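Local structure of alginate lyase (Aplysia kurodai, 5GMT) at residues 17-22 and 33-37; 45-49 and 59-63; 79-83 and 120-126; 179-185 and 222-226; 240-244 and 265-270. The protein cleaves the glycosidic bonds of alginate by beta-elimination, with specificity for polymannuronate, as a eukaryotic member of polysaccharide lyase family 14. One frame throughout, in Å; residues are numbered along the deposited sequence.

Contact 1: 17-22 and 33-37; sequences WSLSSV and GHFKP
Residues 17-19 end strand 14-19; a loop follows. Residues 33-35 make a short 3-10 turn, with Lys36 N bonded to Gly33 O at 3.1 Å; the peptide bond before Pro37 is cis. The two backbones come nearest at Leu19 and His34, whose CA atoms are 6.9 Å apart. Trp17 and Leu19 direct their CA-to-CB bonds toward the 3-10 turn, while Ser18 directs its own away. Trp17 takes a t chi1 with chi2 near 87°, which brings NE1 to 3.0 Å from His34 O in a well-angled hydrogen bond. His34, also t, lays its ring over this indole NH. The two rings are nearly parallel (23°) but slid apart, with 4.9 Å from the His34 centroid to that of the Trp17 five-membered ring. His34 NE2 makes a weak hydrogen bond to Ser18 O at 2.9 Å. Water 1 lies 3.1 Å from Ser18 N and 3.0 Å from His34 NE2. Phe35 leaves sideways, but with chi1 m its ring comes nearer. Leu19 CD1 sits 3.5 Å above the centroid of the Phe35 ring, a CH-pi contact, and Trp17 CZ2 is 3.8 Å from Phe35 CD1. Phe79 and Phe268 also meet the Phe35 ring. An aromatic cluster thus joins strand 14-19 to the loop leading to strand 38-42. His34 supplies polar links on the exposed side and Phe35 buried apolar packing.

Contact 2: 45-49 and 59-63; sequences DSIST and LRIFY
Four direct hydrogen bonds join these segments. Ser48 and Arg60 form the antiparallel hydrogen-bonded pair, with Ser48 N to Arg60 O at 2.9 Å and Arg60 N to Ser48 O at 2.8 Å. Phe62 N donates to Ser46 O at 3.0 Å. The hydroxyl of Ser46, chi1 near -83°, donates to Phe62 O, with OG 2.7 Å from that oxygen; the same OG also bonds to Gly76 N. Water 2 donates to Ser46 O and accepts from Arg60 NE, both at 2.9 Å. Ile61 CA adds a CA-H...O contact to Ser46 O at 3.4 Å. Ile47 with Ile61 and Thr49 with Leu59 are non-hydrogen-bonded pairs, with CA atoms 5.1 and 4.8 Å apart. Residues 45-46 are 3-10, and the strand starts at Ile47. The axes of 47-49 and 59-63 approach to 4.5 Å, with their directions at 137°. Ile47, Thr49, Leu59 and Ile61 share one face. There Ile47 CG2 is 3.8 Å from Leu59 CD1, and Ile47 CG1 is 3.9 Å from Ile61 CD1. Helix 28-31 touches this face. Ser48 and Arg60 are on the other face. The two strands form an antiparallel beta hairpin, and the pairing of 58-63 with 261-272 joins it to one sheet of the beta sandwich.

Contact 3: 79-83 and 120-126; sequences FYSRP and NGEGAYK
Hydrogen bonding centres on Arg82, just past the end of strand 76-81. With chi1 m, chi2 t and chi3 p it reaches loop 120-126. Arg82 NH1 donates to Asn120 O at 2.7 Å and to Tyr125 OH at 2.9 Å. Arg82 NH2 donates to Asn120 OD1 at 2.9 Å and more weakly to Asn120 O at 3.1 Å. Two waters connect Tyr80 OH to the loop backbone: water 3 to Ala124 O and water 4 to Tyr125 O, each carbonyl 2.7 Å from its water. Residues 122-124 form a 3-10 turn, with Ala124 N to Gly121 O and Tyr125 N to Glu122 O both 3.0 Å.

Packing comes from Tyr80 and Tyr125, both chi1 m, with CA atoms 7.4 Å apart. Tyr125 CB lies over the Tyr80 ring, 4.0 Å from its centroid, and Tyr80 CG is 3.6 Å from Tyr125 CD1. Tyr39 stacks on Tyr125, and Phe243 on Tyr80. The guanidinium thus ties Asn120 to Tyr125, and charge-assisted and aromatic contacts together hold the loop.

Contact 4: 179-185 and 222-226; sequences LGRGKFR and QCYTA
A type II beta turn, Gly180 to Lys183, packs against strand 222-229, chiefly on Tyr224. The turn closes through Lys183 N to Gly180 O, 3.0 Å. Gly180 and Gly182 have positive phi; a CB on Gly180 would collide with Tyr224. Tyr224, chi1 t and chi2 65°, points toward the turn and lays a ring face under Gly180 CA, a CH-pi contact at 3.6 Å from the centroid. Its OH bonds to Asp168. Lys183, chi1 m, carries CD to 3.3 Å from Tyr224 CD1 before its end leads away. Phe184, chi1 p, puts CD1 4.1 Å from Tyr224 CB and also packs on Ile212 and Val214. Leu179, chi1 m with chi2 between wells, sets CD2 4.1 Å from Ala226 CB. The contact thus joins the loop after strand 177-179 to the other sheet of the fold. CA distances are 6.9 Å for Leu179-Ala226 and 5.5 Å for Phe184-Gln222. At the exposed end, water 5 donates to Arg185 O at 3.2 Å and to Gln222 OE1 at 3.3 Å.

Contact 5: 240-244 and 265-270; sequences RGMFF and FKNFQI
Both strands are bulged. Arg240 and Gly241 face Phe116 in a classic beta bulge, and Asn267 and Phe268 face Leu19 in a G1 bulge, Asn267 having phi 57° and psi 47°. The contact is the interior of a beta sandwich: strand 238-247 belongs to one sheet and strand 261-272 to the other. Their segments run at 148° to each other, and the axes approach to 8.8 Å. The CA atoms of Gly241 and Ile270 are 7.9 Å apart, those of Phe244 and Phe265 10.6 Å. Met242, Phe244, Phe265, Phe268 and Ile270 all point their CA-to-CB bonds across the gap. Met242, chi1 and chi2 t and chi3 p, forms a Met-aromatic contact: SD is 3.6 Å from Phe268 CE1 and 4.7 Å from the ring centroid. Ile270, chi1 m and chi2 t, places CD1 4.4 Å from Met242 CB. Phe35 meets the Phe268 ring edge-to-face, and Phe79 stacks on Phe244. Phe244, chi1 t, reaches Phe268 CZ with CE1 at 4.2 Å. It turns its edge to the face of Phe265, chi1 m, in a T-shaped pair. Those centroids are 5.0 Å apart with planes at 70°, and Phe244 CZ is 3.7 Å from Phe265 CE1.

The contacts describe one beta sandwich. Contact 5 lies about 8 Å from the chain centre and joins the two sheets. Contacts 1, 2 and 3 touch it, with centres about 8, 16 and 13 Å away. Strand 261-272 pairs with strand 14-19 of contact 1 and strand 58-63 of contact 2. Strand 238-247, in the opposing sheet, pairs with strand 76-81 of contact 3. Phe35 meets Leu59, Phe79 and Phe268, so apolar packing runs through all four. Contact 4 stands apart, its centre about 27 Å from that of contact 1 and across the chain centre. The five come in series along the chain, 1 to 5; strands late in it thus lie beside early ones in both sheets.

Contact 1: 17-22 and 33-37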
# COMPACT_ATOMS: atom_id res chain seq x y z
N TRP A 17 -9.67 4.29 12.94
CA TRP A 17 -10.33 3.18 12.28
C TRP A 17 -9.53 1.90 12.44
O TRP A 17 -8.31 1.93 12.45
CB TRP A 17 -10.54 3.50 10.79
CG TRP A 17 -11.02 2.34 9.94
CD1 TRP A 17 -12.32 1.94 9.73
CD2 TRP A 17 -10.20 1.45 9.18
NE1 TRP A 17 -12.34 0.85 8.88
CE2 TRP A 17 -11.06 0.54 8.53
CE3 TRP A 17 -8.82 1.34 8.98
CZ2 TRP A 17 -10.58 -0.48 7.71
CZ3 TRP A 17 -8.35 0.33 8.17
CH2 TRP A 17 -9.23 -0.56 7.54
N SER A 18 -10.22 0.78 12.59
CA SER A 18 -9.56 -0.52 12.58
C SER A 18 -10.47 -1.57 11.96
O SER A 18 -11.69 -1.38 11.88
CB SER A 18 -9.14 -0.94 13.99
OG SER A 18 -10.28 -1.23 14.79
N LEU A 19 -9.87 -2.67 11.52
CA LEU A 19 -10.62 -3.80 11.00
C LEU A 19 -9.87 -5.07 11.35
O LEU A 19 -8.84 -5.39 10.76
CB LEU A 19 -10.83 -3.66 9.48
CG LEU A 19 -11.77 -4.65 8.78
CD1 LEU A 19 -12.41 -4.00 7.56
CD2 LEU A 19 -11.05 -5.95 8.39
N SER A 20 -10.37 -5.80 12.35
CA SER A 20 -9.67 -6.96 12.88
C SER A 20 -9.81 -8.14 11.95
O SER A 20 -8.83 -8.84 11.67
CB SER A 20 -10.22 -7.35 14.26
OG SER A 20 -10.20 -6.23 15.13
N SER A 21 -11.03 -8.35 11.47
CA SER A 21 -11.38 -9.56 10.74
C SER A 21 -12.48 -9.23 9.74
O SER A 21 -13.10 -8.17 9.82
CB SER A 21 -11.85 -10.66 11.69
OG SER A 21 -13.01 -10.23 12.38
N VAL A 22 -12.73 -10.14 8.82
CA VAL A 22 -13.84 -9.97 7.89
C VAL A 22 -14.86 -11.08 8.12
O VAL A 22 -14.51 -12.16 8.61
CB VAL A 22 -13.36 -9.97 6.43
CG1 VAL A 22 -12.55 -8.69 6.13
CG2 VAL A 22 -12.52 -11.22 6.17
N GLY A 33 -17.37 -4.89 3.89
CA GLY A 33 -18.28 -3.92 4.49
C GLY A 33 -17.64 -2.86 5.37
O GLY A 33 -17.93 -1.67 5.22
N HIS A 34 -16.76 -3.27 6.28
CA HIS A 34 -16.19 -2.32 7.22
C HIS A 34 -15.02 -1.52 6.63
O HIS A 34 -14.45 -0.68 7.33
CB HIS A 34 -15.73 -3.02 8.50
CG HIS A 34 -15.38 -2.09 9.62
ND1 HIS A 34 -16.28 -1.17 10.13
CD2 HIS A 34 -14.24 -1.91 10.32
CE1 HIS A 34 -15.70 -0.47 11.09
NE2 HIS A 34 -14.46 -0.90 11.23
N PHE A 35 -14.69 -1.73 5.36
CA PHE A 35 -13.73 -0.86 4.68
C PHE A 35 -14.44 0.36 4.10
O PHE A 35 -13.80 1.31 3.65
CB PHE A 35 -13.01 -1.57 3.53
CG PHE A 35 -12.07 -2.68 3.96
CD1 PHE A 35 -10.80 -2.39 4.42
CD2 PHE A 35 -12.46 -4.01 3.84
CE1 PHE A 35 -9.93 -3.42 4.79
CE2 PHE A 35 -11.60 -5.04 4.20
CZ PHE A 35 -10.34 -4.75 4.68
N LYS A 36 -15.77 0.33 4.10
CA LYS A 36 -16.55 1.29 3.33
C LYS A 36 -16.61 2.66 4.01
O LYS A 36 -16.51 2.76 5.22
CB LYS A 36 -17.96 0.74 3.08
CG LYS A 36 -18.01 -0.41 2.08
CD LYS A 36 -19.41 -1.01 1.99
CE LYS A 36 -19.46 -2.18 1.01
NZ LYS A 36 -20.77 -2.91 1.06
N PRO A 37 -16.76 3.73 3.21
CA PRO A 37 -16.95 3.73 1.75
C PRO A 37 -15.68 3.34 0.99
O PRO A 37 -14.57 3.72 1.37
CB PRO A 37 -17.34 5.17 1.45
CG PRO A 37 -16.73 5.96 2.55
CD PRO A 37 -16.79 5.09 3.77
O HOH W 1 -13.22 1.14 13.05

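Contact 2: 45-49 and 59-63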
# COMPACT_ATOMS: atom_id res chain seq x y z
N ASP A 45 -13.36 -11.74 -8.12
CA ASP A 45 -13.05 -13.16 -8.32
C ASP A 45 -11.82 -13.64 -7.53
O ASP A 45 -11.64 -14.85 -7.35
CB ASP A 45 -12.89 -13.46 -9.83
CG ASP A 45 -11.66 -12.78 -10.46
OD1 ASP A 45 -11.37 -13.06 -11.65
OD2 ASP A 45 -10.97 -12.00 -9.78
N SER A 46 -10.99 -12.72 -7.04
CA SER A 46 -9.83 -13.06 -6.22
C SER A 46 -10.09 -12.94 -4.72
O SER A 46 -9.24 -13.32 -3.91
CB SER A 46 -8.64 -12.17 -6.58
OG SER A 46 -7.96 -12.68 -7.72
N ILE A 47 -11.25 -12.42 -4.34
CA ILE A 47 -11.50 -12.11 -2.94
C ILE A 47 -12.28 -13.20 -2.22
O ILE A 47 -13.32 -13.67 -2.70
CB ILE A 47 -12.26 -10.77 -2.80
CG1 ILE A 47 -11.35 -9.63 -3.28
CG2 ILE A 47 -12.72 -10.54 -1.35
CD1 ILE A 47 -12.00 -8.25 -3.25
N SER A 48 -11.75 -13.62 -1.07
CA SER A 48 -12.45 -14.56 -0.21
C SER A 48 -12.00 -14.33 1.23
O SER A 48 -11.37 -13.31 1.54
CB SER A 48 -12.18 -16.00 -0.65
OG SER A 48 -13.07 -16.89 0.02
N THR A 49 -12.32 -15.27 2.11
CA THR A 49 -11.96 -15.16 3.52
C THR A 49 -11.43 -16.49 4.02
O THR A 49 -11.80 -17.54 3.47
CB THR A 49 -13.15 -14.73 4.39
OG1 THR A 49 -14.10 -15.81 4.44
CG2 THR A 49 -13.83 -13.48 3.83
N LEU A 59 -8.98 -11.44 5.34
CA LEU A 59 -9.26 -11.16 3.94
C LEU A 59 -8.25 -11.90 3.09
O LEU A 59 -7.04 -11.69 3.26
CB LEU A 59 -9.18 -9.65 3.68
CG LEU A 59 -9.29 -9.21 2.22
CD1 LEU A 59 -10.65 -9.56 1.66
CD2 LEU A 59 -9.01 -7.69 2.12
N ARG A 60 -8.71 -12.79 2.21
CA ARG A 60 -7.77 -13.59 1.43
C ARG A 60 -7.83 -13.20 -0.03
O ARG A 60 -8.91 -13.11 -0.60
CB ARG A 60 -8.04 -15.09 1.57
CG ARG A 60 -6.90 -15.96 1.01
CD ARG A 60 -7.27 -17.45 0.92
NE ARG A 60 -8.12 -17.71 -0.24
CZ ARG A 60 -8.57 -18.92 -0.60
NH1 ARG A 60 -8.27 -19.99 0.12
NH2 ARG A 60 -9.32 -19.04 -1.69
N ILE A 61 -6.66 -12.97 -0.61
CA ILE A 61 -6.55 -12.64 -2.02
C ILE A 61 -5.81 -13.76 -2.75
O ILE A 61 -4.72 -14.17 -2.34
CB ILE A 61 -5.78 -11.31 -2.24
CG1 ILE A 61 -6.37 -10.19 -1.38
CG2 ILE A 61 -5.77 -10.96 -3.73
CD1 ILE A 61 -7.83 -9.87 -1.67
N PHE A 62 -6.41 -14.24 -3.83
CA PHE A 62 -5.86 -15.30 -4.64
C PHE A 62 -5.23 -14.73 -5.92
O PHE A 62 -5.87 -13.95 -6.63
CB PHE A 62 -6.95 -16.31 -4.98
CG PHE A 62 -6.57 -17.29 -6.04
CD1 PHE A 62 -5.46 -18.10 -5.88
CD2 PHE A 62 -7.34 -17.42 -7.19
CE1 PHE A 62 -5.12 -19.03 -6.84
CE2 PHE A 62 -7.00 -18.34 -8.16
CZ PHE A 62 -5.89 -19.15 -7.99
N TYR A 63 -3.98 -15.10 -6.19
CA TYR A 63 -3.32 -14.77 -7.45
C TYR A 63 -3.07 -16.06 -8.20
O TYR A 63 -2.25 -16.90 -7.79
CB TYR A 63 -1.98 -14.04 -7.24
CG TYR A 63 -1.92 -13.06 -6.09
CD1 TYR A 63 -2.01 -11.68 -6.30
CD2 TYR A 63 -1.74 -13.51 -4.79
CE1 TYR A 63 -1.94 -10.80 -5.24
CE2 TYR A 63 -1.67 -12.65 -3.73
CZ TYR A 63 -1.77 -11.29 -3.96
OH TYR A 63 -1.69 -10.43 -2.89
O HOH W 2 -8.97 -15.59 -2.09

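Contact 3: 79-83 and 120-126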
# COMPACT_ATOMS: atom_id res chain seq x y z
N PHE A 79 -8.95 -1.50 -4.05
CA PHE A 79 -9.99 -0.51 -3.75
C PHE A 79 -9.39 0.59 -2.91
O PHE A 79 -8.44 0.36 -2.18
CB PHE A 79 -11.21 -1.14 -3.01
CG PHE A 79 -10.85 -1.86 -1.72
CD1 PHE A 79 -10.75 -1.16 -0.52
CD2 PHE A 79 -10.65 -3.24 -1.71
CE1 PHE A 79 -10.44 -1.81 0.67
CE2 PHE A 79 -10.33 -3.91 -0.52
CZ PHE A 79 -10.23 -3.19 0.67
N TYR A 80 -9.94 1.80 -3.00
CA TYR A 80 -9.58 2.83 -2.06
C TYR A 80 -10.60 2.83 -0.93
O TYR A 80 -11.80 2.71 -1.18
CB TYR A 80 -9.55 4.21 -2.72
CG TYR A 80 -8.47 4.42 -3.76
CD1 TYR A 80 -7.27 5.03 -3.42
CD2 TYR A 80 -8.68 4.07 -5.09
CE1 TYR A 80 -6.29 5.28 -4.38
CE2 TYR A 80 -7.70 4.31 -6.06
CZ TYR A 80 -6.51 4.92 -5.69
OH TYR A 80 -5.52 5.16 -6.63
N SER A 81 -10.12 2.97 0.30
CA SER A 81 -10.97 2.96 1.49
C SER A 81 -10.84 4.28 2.24
O SER A 81 -9.72 4.69 2.59
CB SER A 81 -10.58 1.79 2.39
OG SER A 81 -11.17 1.89 3.67
N ARG A 82 -11.96 4.96 2.48
CA ARG A 82 -11.96 6.21 3.23
C ARG A 82 -12.95 6.15 4.38
O ARG A 82 -14.06 6.69 4.29
CB ARG A 82 -12.28 7.39 2.31
CG ARG A 82 -11.27 7.59 1.19
CD ARG A 82 -11.72 8.70 0.25
NE ARG A 82 -11.86 9.98 0.95
CZ ARG A 82 -12.10 11.13 0.32
NH1 ARG A 82 -12.20 11.14 -1.01
NH2 ARG A 82 -12.23 12.26 1.01
N PRO A 83 -12.57 5.47 5.47
CA PRO A 83 -13.48 5.34 6.62
C PRO A 83 -13.97 6.70 7.10
O PRO A 83 -13.19 7.65 7.15
CB PRO A 83 -12.61 4.65 7.66
CG PRO A 83 -11.66 3.82 6.85
CD PRO A 83 -11.37 4.63 5.61
N ASN A 120 -10.08 16.17 -2.27
CA ASN A 120 -11.13 15.55 -1.48
C ASN A 120 -12.00 14.57 -2.28
O ASN A 120 -12.71 13.74 -1.72
CB ASN A 120 -12.02 16.61 -0.83
CG ASN A 120 -12.93 16.04 0.24
OD1 ASN A 120 -12.52 15.19 1.02
ND2 ASN A 120 -14.18 16.47 0.24
N GLY A 121 -11.92 14.66 -3.60
CA GLY A 121 -12.81 13.89 -4.46
C GLY A 121 -12.10 12.90 -5.36
O GLY A 121 -11.09 12.31 -4.98
N GLU A 122 -12.64 12.72 -6.58
CA GLU A 122 -12.13 11.72 -7.52
C GLU A 122 -10.66 11.91 -7.87
O GLU A 122 -9.98 10.95 -8.21
CB GLU A 122 -12.95 11.73 -8.81
CG GLU A 122 -14.29 11.06 -8.68
CD GLU A 122 -14.16 9.59 -8.35
OE1 GLU A 122 -13.41 8.89 -9.06
OE2 GLU A 122 -14.80 9.13 -7.38
N GLY A 123 -10.18 13.15 -7.77
CA GLY A 123 -8.79 13.45 -8.04
C GLY A 123 -7.84 12.58 -7.22
O GLY A 123 -6.73 12.30 -7.63
N ALA A 124 -8.29 12.16 -6.04
CA ALA A 124 -7.42 11.42 -5.13
C ALA A 124 -7.13 9.99 -5.60
O ALA A 124 -6.19 9.35 -5.12
CB ALA A 124 -8.04 11.40 -3.74
N TYR A 125 -7.93 9.49 -6.56
CA TYR A 125 -7.84 8.08 -6.95
C TYR A 125 -7.09 7.88 -8.27
O TYR A 125 -7.20 6.81 -8.88
CB TYR A 125 -9.24 7.46 -7.06
CG TYR A 125 -10.17 7.83 -5.93
CD1 TYR A 125 -9.80 7.64 -4.61
CD2 TYR A 125 -11.42 8.41 -6.19
CE1 TYR A 125 -10.63 7.99 -3.57
CE2 TYR A 125 -12.27 8.77 -5.15
CZ TYR A 125 -11.86 8.56 -3.84
OH TYR A 125 -12.68 8.91 -2.80
N LYS A 126 -6.32 8.88 -8.70
CA LYS A 126 -5.76 8.86 -10.06
C LYS A 126 -4.26 8.57 -10.12
O LYS A 126 -3.66 8.59 -11.19
CB LYS A 126 -6.03 10.20 -10.76
CG LYS A 126 -7.51 10.57 -10.82
CD LYS A 126 -8.30 9.53 -11.57
CE LYS A 126 -9.78 9.89 -11.62
NZ LYS A 126 -10.59 8.84 -12.32
O HOH W 3 -4.28 7.71 -6.09
O HOH W 4 -5.96 4.40 -8.99

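Contact 4: 179-185 and 222-226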
# COMPACT_ATOMS: atom_id res chain seq x y z
N LEU A 179 11.36 3.49 -3.39
CA LEU A 179 12.11 4.03 -2.26
C LEU A 179 12.42 2.93 -1.25
O LEU A 179 11.52 2.22 -0.78
CB LEU A 179 11.34 5.16 -1.58
CG LEU A 179 11.35 6.43 -2.43
CD1 LEU A 179 9.92 6.89 -2.66
CD2 LEU A 179 12.15 7.53 -1.76
N GLY A 180 13.71 2.80 -0.92
CA GLY A 180 14.13 1.88 0.11
C GLY A 180 14.09 0.42 -0.28
O GLY A 180 14.00 -0.44 0.59
N ARG A 181 14.17 0.12 -1.58
CA ARG A 181 14.07 -1.27 -2.02
C ARG A 181 15.15 -2.12 -1.38
O ARG A 181 16.34 -1.77 -1.42
CB ARG A 181 14.15 -1.37 -3.55
CG ARG A 181 13.85 -2.77 -4.09
CD ARG A 181 14.15 -2.87 -5.59
NE ARG A 181 13.29 -1.99 -6.39
CZ ARG A 181 13.39 -1.86 -7.71
NH1 ARG A 181 14.32 -2.54 -8.37
NH2 ARG A 181 12.58 -1.04 -8.36
N GLY A 182 14.73 -3.21 -0.76
CA GLY A 182 15.65 -4.14 -0.14
C GLY A 182 15.99 -3.84 1.31
O GLY A 182 16.66 -4.65 1.96
N LYS A 183 15.53 -2.70 1.81
CA LYS A 183 15.80 -2.33 3.20
C LYS A 183 14.93 -3.13 4.16
O LYS A 183 15.23 -3.22 5.35
CB LYS A 183 15.58 -0.83 3.41
CG LYS A 183 16.61 -0.01 2.65
CD LYS A 183 16.88 1.33 3.31
CE LYS A 183 17.93 2.12 2.55
NZ LYS A 183 19.24 1.40 2.46
N PHE A 184 13.85 -3.70 3.65
CA PHE A 184 13.09 -4.70 4.38
C PHE A 184 12.72 -5.78 3.38
O PHE A 184 12.82 -5.57 2.18
CB PHE A 184 11.84 -4.10 5.05
CG PHE A 184 11.01 -3.21 4.15
CD1 PHE A 184 11.32 -1.87 4.01
CD2 PHE A 184 9.93 -3.72 3.45
CE1 PHE A 184 10.57 -1.05 3.19
CE2 PHE A 184 9.16 -2.90 2.62
CZ PHE A 184 9.49 -1.57 2.49
N ARG A 185 12.33 -6.95 3.87
CA ARG A 185 12.10 -8.07 2.97
C ARG A 185 10.95 -8.91 3.50
O ARG A 185 10.76 -9.03 4.71
CB ARG A 185 13.36 -8.94 2.82
CG ARG A 185 13.19 -10.15 1.88
CD ARG A 185 14.49 -10.94 1.64
NE ARG A 185 15.28 -10.39 0.54
CZ ARG A 185 16.28 -11.03 -0.07
NH1 ARG A 185 16.62 -12.26 0.29
NH2 ARG A 185 16.94 -10.43 -1.06
N GLN A 222 12.47 -4.71 10.70
CA GLN A 222 13.32 -3.89 9.83
C GLN A 222 12.56 -2.64 9.41
O GLN A 222 11.43 -2.73 8.92
CB GLN A 222 13.78 -4.69 8.61
CG GLN A 222 14.86 -5.72 8.95
CD GLN A 222 15.62 -6.24 7.75
OE1 GLN A 222 15.02 -6.66 6.75
NE2 GLN A 222 16.94 -6.21 7.83
N CYS A 223 13.16 -1.47 9.61
CA CYS A 223 12.47 -0.24 9.27
C CYS A 223 13.26 0.54 8.24
O CYS A 223 14.48 0.43 8.17
CB CYS A 223 12.26 0.64 10.51
SG CYS A 223 11.23 -0.08 11.80
N TYR A 224 12.55 1.33 7.45
CA TYR A 224 13.16 2.24 6.50
C TYR A 224 12.46 3.57 6.58
O TYR A 224 11.23 3.61 6.57
CB TYR A 224 13.08 1.69 5.08
CG TYR A 224 13.20 2.75 4.02
CD1 TYR A 224 14.38 3.47 3.86
CD2 TYR A 224 12.13 3.04 3.17
CE1 TYR A 224 14.49 4.46 2.89
CE2 TYR A 224 12.24 4.02 2.20
CZ TYR A 224 13.42 4.72 2.07
OH TYR A 224 13.52 5.70 1.10
N THR A 225 13.22 4.66 6.66
CA THR A 225 12.61 5.98 6.63
C THR A 225 13.00 6.72 5.36
O THR A 225 14.17 6.98 5.12
CB THR A 225 13.01 6.82 7.85
OG1 THR A 225 12.47 6.21 9.04
CG2 THR A 225 12.45 8.23 7.72
N ALA A 226 12.00 7.02 4.54
CA ALA A 226 12.17 7.91 3.40
C ALA A 226 11.93 9.35 3.84
O ALA A 226 10.80 9.74 4.09
CB ALA A 226 11.21 7.54 2.27
O HOH W 5 11.90 -7.54 7.30

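Contact 5: 240-244 and 265-270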
# COMPACT_ATOMS: atom_id res chain seq x y z
N ARG A 240 -6.00 10.66 2.84
CA ARG A 240 -7.41 10.30 2.74
C ARG A 240 -7.72 8.91 3.28
O ARG A 240 -8.85 8.64 3.70
CB ARG A 240 -7.87 10.39 1.28
CG ARG A 240 -7.71 11.79 0.66
CD ARG A 240 -8.58 12.82 1.37
NE ARG A 240 -8.36 14.17 0.84
CZ ARG A 240 -8.68 15.29 1.47
NH1 ARG A 240 -9.27 15.24 2.66
NH2 ARG A 240 -8.41 16.46 0.92
N GLY A 241 -6.74 8.01 3.29
CA GLY A 241 -7.01 6.67 3.74
C GLY A 241 -6.12 5.62 3.12
O GLY A 241 -5.00 5.92 2.72
N MET A 242 -6.64 4.40 3.01
CA MET A 242 -5.85 3.27 2.54
C MET A 242 -6.15 2.93 1.08
O MET A 242 -7.32 2.81 0.69
CB MET A 242 -6.12 2.02 3.38
CG MET A 242 -5.34 0.79 2.88
SD MET A 242 -5.68 -0.75 3.75
CE MET A 242 -7.44 -0.90 3.50
N PHE A 243 -5.08 2.80 0.30
CA PHE A 243 -5.16 2.31 -1.08
C PHE A 243 -4.88 0.82 -1.01
O PHE A 243 -3.73 0.42 -0.97
CB PHE A 243 -4.17 3.10 -1.96
CG PHE A 243 -4.16 2.73 -3.43
CD1 PHE A 243 -5.14 1.93 -3.98
CD2 PHE A 243 -3.24 3.34 -4.28
CE1 PHE A 243 -5.12 1.63 -5.35
CE2 PHE A 243 -3.23 3.06 -5.65
CZ PHE A 243 -4.16 2.22 -6.18
N PHE A 244 -5.94 0.02 -0.91
CA PHE A 244 -5.75 -1.43 -0.93
C PHE A 244 -5.47 -1.83 -2.36
O PHE A 244 -6.28 -1.58 -3.26
CB PHE A 244 -6.96 -2.20 -0.38
CG PHE A 244 -6.70 -3.69 -0.24
CD1 PHE A 244 -6.22 -4.21 0.96
CD2 PHE A 244 -6.92 -4.55 -1.31
CE1 PHE A 244 -5.97 -5.58 1.09
CE2 PHE A 244 -6.67 -5.92 -1.17
CZ PHE A 244 -6.20 -6.42 0.03
N PHE A 265 -4.92 -10.93 4.88
CA PHE A 265 -4.76 -9.67 5.60
C PHE A 265 -5.68 -9.65 6.81
O PHE A 265 -6.85 -10.03 6.71
CB PHE A 265 -5.08 -8.46 4.70
CG PHE A 265 -4.20 -8.34 3.49
CD1 PHE A 265 -4.48 -9.05 2.34
CD2 PHE A 265 -3.11 -7.47 3.50
CE1 PHE A 265 -3.68 -8.93 1.21
CE2 PHE A 265 -2.30 -7.35 2.38
CZ PHE A 265 -2.59 -8.07 1.23
N LYS A 266 -5.15 -9.19 7.93
CA LYS A 266 -5.96 -9.00 9.13
C LYS A 266 -5.44 -7.81 9.94
O LYS A 266 -4.40 -7.24 9.60
CB LYS A 266 -5.96 -10.28 9.98
CG LYS A 266 -4.60 -10.60 10.60
CD LYS A 266 -4.64 -11.92 11.38
CE LYS A 266 -3.27 -12.26 11.97
NZ LYS A 266 -2.81 -11.24 12.98
N ASN A 267 -6.16 -7.43 10.99
CA ASN A 267 -5.64 -6.45 11.95
C ASN A 267 -5.23 -5.11 11.30
O ASN A 267 -4.14 -4.60 11.55
CB ASN A 267 -4.45 -7.07 12.70
CG ASN A 267 -4.09 -6.33 13.97
OD1 ASN A 267 -4.89 -5.54 14.48
ND2 ASN A 267 -2.89 -6.58 14.49
N PHE A 268 -6.11 -4.58 10.46
CA PHE A 268 -5.95 -3.23 9.91
C PHE A 268 -6.14 -2.16 10.98
O PHE A 268 -7.03 -2.27 11.81
CB PHE A 268 -6.96 -2.98 8.79
CG PHE A 268 -6.73 -3.78 7.55
CD1 PHE A 268 -5.98 -3.27 6.50
CD2 PHE A 268 -7.28 -5.05 7.42
CE1 PHE A 268 -5.78 -4.01 5.36
CE2 PHE A 268 -7.09 -5.79 6.26
CZ PHE A 268 -6.34 -5.26 5.23
N GLN A 269 -5.32 -1.11 10.93
CA GLN A 269 -5.50 0.06 11.80
C GLN A 269 -5.04 1.33 11.10
O GLN A 269 -4.03 1.32 10.41
CB GLN A 269 -4.69 -0.07 13.10
CG GLN A 269 -4.86 -1.32 13.91
CD GLN A 269 -3.90 -1.33 15.08
OE1 GLN A 269 -3.79 -0.35 15.81
NE2 GLN A 269 -3.18 -2.43 15.25
N ILE A 270 -5.77 2.41 11.32
CA ILE A 270 -5.30 3.72 10.89
C ILE A 270 -5.28 4.63 12.10
O ILE A 270 -6.32 4.82 12.76
CB ILE A 270 -6.16 4.31 9.76
CG1 ILE A 270 -5.94 3.53 8.47
CG2 ILE A 270 -5.80 5.77 9.53
CD1 ILE A 270 -6.81 4.00 7.30